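Long-range contacts in hypothetical protein (Staphylococcus aureus subsp. aureus, PDB 2IL5), which is of unknown function but belongs to the Activator of Hsp90 ATPase homolog 1-like family, with the helix-grip fold of Bet v 1-like proteins: residues V14-E19 with A149-F154; Q103-V108 with L121-S126. All coordinates share one frame; numbering follows the deposited sequence.

Contact 1. Residues V14-E19 with A149-F154; sequences VEVEIE and AMVHGF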
# COMPACT_ATOMS: atom_id res chain seq x y z
N VAL A 14 -8.75 -1.12 -11.81
CA VAL A 14 -7.77 -0.10 -12.06
C VAL A 14 -6.39 -0.59 -11.57
O VAL A 14 -6.29 -1.33 -10.59
CB VAL A 14 -8.15 1.32 -11.57
CG1 VAL A 14 -9.57 1.70 -12.06
CG2 VAL A 14 -8.06 1.43 -10.12
N GLU A 15 -5.36 -0.12 -12.28
CA GLU A 15 -4.01 -0.41 -11.97
C GLU A 15 -3.20 0.85 -11.75
O GLU A 15 -3.24 1.77 -12.56
CB GLU A 15 -3.40 -1.28 -13.09
CG GLU A 15 -4.13 -2.60 -13.18
CD GLU A 15 -3.69 -3.45 -14.33
OE1 GLU A 15 -4.00 -3.11 -15.48
OE2 GLU A 15 -3.04 -4.49 -14.09
N VAL A 16 -2.44 0.85 -10.67
CA VAL A 16 -1.58 1.96 -10.32
C VAL A 16 -0.13 1.48 -10.41
O VAL A 16 0.23 0.44 -9.89
CB VAL A 16 -2.00 2.57 -8.92
CG1 VAL A 16 -0.96 3.53 -8.39
CG2 VAL A 16 -3.39 3.29 -9.05
N GLU A 17 0.70 2.25 -11.11
CA GLU A 17 2.10 1.91 -11.28
C GLU A 17 2.88 3.10 -10.83
O GLU A 17 2.74 4.19 -11.38
CB GLU A 17 2.41 1.57 -12.73
CG GLU A 17 1.78 0.24 -13.18
CD GLU A 17 2.06 -0.04 -14.63
OE1 GLU A 17 1.50 0.68 -15.48
OE2 GLU A 17 2.83 -0.98 -14.92
N ILE A 18 3.70 2.90 -9.81
CA ILE A 18 4.52 3.99 -9.26
C ILE A 18 6.00 3.59 -9.17
O ILE A 18 6.33 2.52 -8.67
CB ILE A 18 4.00 4.51 -7.87
CG1 ILE A 18 2.59 5.13 -8.02
CG2 ILE A 18 5.01 5.51 -7.26
CD1 ILE A 18 1.95 5.63 -6.73
N GLU A 19 6.88 4.44 -9.70
CA GLU A 19 8.33 4.28 -9.53
C GLU A 19 8.89 5.37 -8.61
O GLU A 19 8.65 6.56 -8.84
CB GLU A 19 9.06 4.32 -10.88
CG GLU A 19 10.58 4.31 -10.72
CD GLU A 19 11.34 4.37 -12.03
OE1 GLU A 19 10.74 4.68 -13.08
OE2 GLU A 19 12.55 4.09 -12.00
N ALA A 149 -7.35 9.06 -7.22
CA ALA A 149 -7.43 9.02 -5.77
C ALA A 149 -6.40 8.06 -5.16
O ALA A 149 -5.77 8.37 -4.13
CB ALA A 149 -8.87 8.62 -5.31
N MSE A 150 -6.28 6.88 -5.76
CA MSE A 150 -5.26 5.89 -5.36
C MSE A 150 -3.83 6.32 -5.64
O MSE A 150 -2.98 6.12 -4.80
CB MSE A 150 -5.55 4.52 -5.98
CG MSE A 150 -6.90 4.00 -5.55
SE MSE A 150 -7.15 3.69 -3.62
CE MSE A 150 -8.40 5.11 -3.15
N VAL A 151 -3.56 6.91 -6.80
CA VAL A 151 -2.27 7.49 -7.09
C VAL A 151 -1.91 8.49 -6.00
O VAL A 151 -0.82 8.42 -5.42
CB VAL A 151 -2.26 8.16 -8.49
CG1 VAL A 151 -1.02 9.04 -8.68
CG2 VAL A 151 -2.29 7.11 -9.56
N HIS A 152 -2.81 9.41 -5.70
CA HIS A 152 -2.58 10.46 -4.71
C HIS A 152 -2.42 9.89 -3.29
O HIS A 152 -1.53 10.27 -2.59
CB HIS A 152 -3.73 11.48 -4.77
CG HIS A 152 -3.64 12.56 -3.74
ND1 HIS A 152 -2.74 13.61 -3.84
CD2 HIS A 152 -4.33 12.77 -2.60
CE1 HIS A 152 -2.90 14.42 -2.81
NE2 HIS A 152 -3.86 13.93 -2.04
N GLY A 153 -3.27 8.95 -2.90
CA GLY A 153 -3.17 8.36 -1.58
C GLY A 153 -1.88 7.58 -1.37
O GLY A 153 -1.30 7.65 -0.29
N PHE A 154 -1.42 6.85 -2.40
CA PHE A 154 -0.13 6.16 -2.31
C PHE A 154 1.09 7.08 -2.33
O PHE A 154 2.03 6.82 -1.59
CB PHE A 154 0.01 5.07 -3.39
CG PHE A 154 -0.76 3.83 -3.08
CD1 PHE A 154 -0.46 3.07 -1.95
CD2 PHE A 154 -1.81 3.44 -3.91
CE1 PHE A 154 -1.19 1.91 -1.67
CE2 PHE A 154 -2.53 2.28 -3.63
CZ PHE A 154 -2.22 1.52 -2.50
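The long C-terminal helix 136-166 packs here against the outermost strand 12-22 of the antiparallel sheet, with Val-16 and Ile-18 meeting Met-150, Val-151 and Phe-154. Helix and strand run in roughly the same direction, their axes 34° apart and 8.9 Å at closest approach, and the side-chain contacts between them are apolar. Val-16 works with both methyls. CG1, anti to the backbone N (chi1 168°), and CG2 of Val-16 each lie 4.0 Å from Val-151 CG2, and Val-16 CG2 is also 4.0 Å from Met-150 CB. Selenomethionine Met-150 touches the strand through CB alone: its chain bends at chi2 and chi3 and carries SE away from the strand, and its side chain packs on Tyr-124 of strand 118-128. Two residues further along the strand, Ile-18 extends CD1 to the helix, where Ile-18 CD1 lies 3.9 Å from Phe-154 CB. The same Ile-18 CD1 is 4.1 Å from the backbone oxygen Val-151 O. Phe-154 offers CB to Ile-18, while its ring reaches Phe-122 and meets Tyr-124 edge-to-face. Glu-15 and Glu-19 instead bond through OE2 to Tyr-123 and Gln-119 of the adjoining strand. A long C-terminal helix laid across the concave face of a curved antiparallel sheet is the hallmark of the helix-grip fold of the Bet v 1-like superfamily.

Contact 2. Residues Q103-V108 with L121-S126; sequences QDVIEV and LFYYRS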
# COMPACT_ATOMS: atom_id res chain seq x y z
N GLN A 103 -10.17 -8.53 -2.72
CA GLN A 103 -8.82 -8.12 -2.32
C GLN A 103 -8.17 -7.29 -3.41
O GLN A 103 -8.06 -7.70 -4.58
CB GLN A 103 -7.88 -9.30 -2.06
CG GLN A 103 -8.40 -10.45 -1.29
CD GLN A 103 -7.95 -11.75 -1.92
OE1 GLN A 103 -8.57 -12.22 -2.89
NE2 GLN A 103 -6.87 -12.33 -1.41
N ASP A 104 -7.70 -6.13 -3.00
CA ASP A 104 -6.73 -5.42 -3.77
C ASP A 104 -5.35 -6.12 -3.65
O ASP A 104 -5.03 -6.78 -2.67
CB ASP A 104 -6.62 -3.98 -3.33
CG ASP A 104 -7.98 -3.27 -3.25
OD1 ASP A 104 -8.95 -3.67 -3.96
OD2 ASP A 104 -8.04 -2.25 -2.50
N VAL A 105 -4.56 -5.91 -4.68
CA VAL A 105 -3.25 -6.52 -4.81
C VAL A 105 -2.22 -5.42 -4.79
O VAL A 105 -2.34 -4.46 -5.51
CB VAL A 105 -3.17 -7.38 -6.13
CG1 VAL A 105 -1.71 -7.64 -6.55
CG2 VAL A 105 -3.99 -8.69 -5.98
N ILE A 106 -1.21 -5.58 -3.95
CA ILE A 106 0.04 -4.80 -4.03
C ILE A 106 1.22 -5.71 -4.42
O ILE A 106 1.42 -6.75 -3.84
CB ILE A 106 0.34 -4.13 -2.65
CG1 ILE A 106 -0.62 -2.94 -2.44
CG2 ILE A 106 1.83 -3.69 -2.55
CD1 ILE A 106 -0.53 -2.27 -1.03
N GLU A 107 1.98 -5.31 -5.44
CA GLU A 107 3.26 -5.99 -5.75
C GLU A 107 4.32 -4.90 -5.84
O GLU A 107 4.17 -3.98 -6.62
CB GLU A 107 3.18 -6.80 -7.02
CG GLU A 107 2.13 -7.90 -6.93
CD GLU A 107 1.86 -8.65 -8.20
OE1 GLU A 107 2.32 -8.24 -9.28
OE2 GLU A 107 1.19 -9.72 -8.11
N VAL A 108 5.33 -4.99 -4.98
CA VAL A 108 6.33 -3.95 -4.91
C VAL A 108 7.74 -4.58 -4.95
O VAL A 108 8.08 -5.45 -4.15
CB VAL A 108 6.10 -2.97 -3.69
CG1 VAL A 108 6.19 -3.70 -2.37
CG2 VAL A 108 7.12 -1.78 -3.74
N LEU A 121 9.68 -0.11 -7.38
CA LEU A 121 8.64 -0.28 -8.37
C LEU A 121 7.36 -0.91 -7.74
O LEU A 121 7.33 -2.08 -7.30
CB LEU A 121 9.15 -1.07 -9.57
CG LEU A 121 10.42 -0.50 -10.25
CD1 LEU A 121 11.07 -1.53 -11.17
CD2 LEU A 121 10.08 0.79 -10.99
N PHE A 122 6.34 -0.07 -7.69
CA PHE A 122 5.10 -0.40 -7.00
C PHE A 122 3.99 -0.63 -8.01
O PHE A 122 3.75 0.22 -8.88
CB PHE A 122 4.75 0.74 -5.99
CG PHE A 122 3.33 0.66 -5.41
CD1 PHE A 122 3.06 -0.12 -4.28
CD2 PHE A 122 2.27 1.41 -5.98
CE1 PHE A 122 1.78 -0.15 -3.74
CE2 PHE A 122 0.97 1.39 -5.46
CZ PHE A 122 0.72 0.63 -4.33
N TYR A 123 3.30 -1.76 -7.88
CA TYR A 123 2.12 -2.05 -8.70
C TYR A 123 0.92 -2.31 -7.80
O TYR A 123 1.05 -3.01 -6.83
CB TYR A 123 2.39 -3.30 -9.55
CG TYR A 123 1.14 -3.88 -10.19
CD1 TYR A 123 0.63 -3.35 -11.36
CD2 TYR A 123 0.46 -4.97 -9.61
CE1 TYR A 123 -0.53 -3.91 -11.99
CE2 TYR A 123 -0.66 -5.53 -10.22
CZ TYR A 123 -1.16 -4.98 -11.43
OH TYR A 123 -2.30 -5.49 -12.02
N TYR A 124 -0.25 -1.77 -8.13
CA TYR A 124 -1.46 -2.00 -7.38
C TYR A 124 -2.62 -2.26 -8.32
O TYR A 124 -2.77 -1.56 -9.33
CB TYR A 124 -1.73 -0.77 -6.53
CG TYR A 124 -3.11 -0.61 -5.88
CD1 TYR A 124 -3.40 -1.20 -4.64
CD2 TYR A 124 -4.10 0.20 -6.48
CE1 TYR A 124 -4.64 -0.99 -4.00
CE2 TYR A 124 -5.36 0.39 -5.88
CZ TYR A 124 -5.62 -0.18 -4.64
OH TYR A 124 -6.87 0.03 -4.08
N ARG A 125 -3.44 -3.25 -7.96
CA ARG A 125 -4.64 -3.60 -8.72
C ARG A 125 -5.88 -3.60 -7.81
O ARG A 125 -5.86 -4.19 -6.73
CB ARG A 125 -4.48 -4.95 -9.38
CG ARG A 125 -5.52 -5.15 -10.43
CD ARG A 125 -5.43 -6.47 -11.15
NE ARG A 125 -5.35 -7.67 -10.34
CZ ARG A 125 -4.23 -8.39 -10.16
NH1 ARG A 125 -3.05 -8.00 -10.64
NH2 ARG A 125 -4.28 -9.49 -9.45
N SER A 126 -6.93 -2.91 -8.23
CA SER A 126 -8.16 -2.86 -7.46
C SER A 126 -9.39 -2.94 -8.35
O SER A 126 -9.44 -2.27 -9.36
CB SER A 126 -8.25 -1.55 -6.66
OG SER A 126 -9.43 -1.57 -5.87
O HOH W 1 -7.83 -6.84 -7.81
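Asp-104 and Tyr-124 meet near one end of the ladder that pairs strands 104-112 and 118-128 of a beta hairpin. From its CB, 3.6 Å from Tyr-124 CE1, the Asp-104 side chain leads to CG, set beside its own backbone N (chi1 -51°), where the carboxylate forks. OD1 accepts a 2.9 Å hydrogen bond from Ser-126 OG, which approaches from above the carboxylate plane. OD2 lies 3.0 Å from Tyr-124 OH; Tyr-146 OH of helix 136-166 is hydrogen-bonded to both Tyr-124 OH and Ser-126 OG. The carboxylate and the Tyr-124 ring are turned 77° apart. Beyond them, Val-105 pairs with Arg-125 and Glu-107 with Tyr-123 through two backbone bonds each, Tyr-123 N reaching Glu-107 O at 2.7 Å. On their face, Val-105 CG2 lies 3.6 Å from Arg-125 NH2, while NH1 donates in the guanidinium plane to Tyr-123 OH (3.0 Å), which is also hydrogen-bonded to Glu-15 of strand 12-22. On the other face, Ile-106 CG2 packs 3.7 Å from Phe-122 CE1. Strands 89-94 and 12-22 flank the hairpin in the sheet; Phe-158 of helix 136-166 meets Phe-122 edge-to-face, and Trp-33 touches both Ile-106 and Phe-122.

Overall arrangement
The two contacts lie about 9 Å apart, centre to centre, and share one antiparallel sheet in which strand 118-128 sits between strands 12-22 and 104-112. Along the chain the order is 14-19, 103-108, 121-126, 149-154, with the hairpin of contact 2 falling between the two halves of contact 1. Strand 118-128 leads on to helix 136-166, which packs back onto strand 12-22, near the start of the chain. Direct links join the contacts: Ile-18 O with Phe-122 N at 2.8 Å, and Glu-19 CG packed 3.6 Å from Leu-121 CD2. Phe-122 and Tyr-124 of contact 2 continue the apolar surface that Val-16 and Ile-18 present to the helix, consistent with the helix-grip fold of Bet v 1-like proteins.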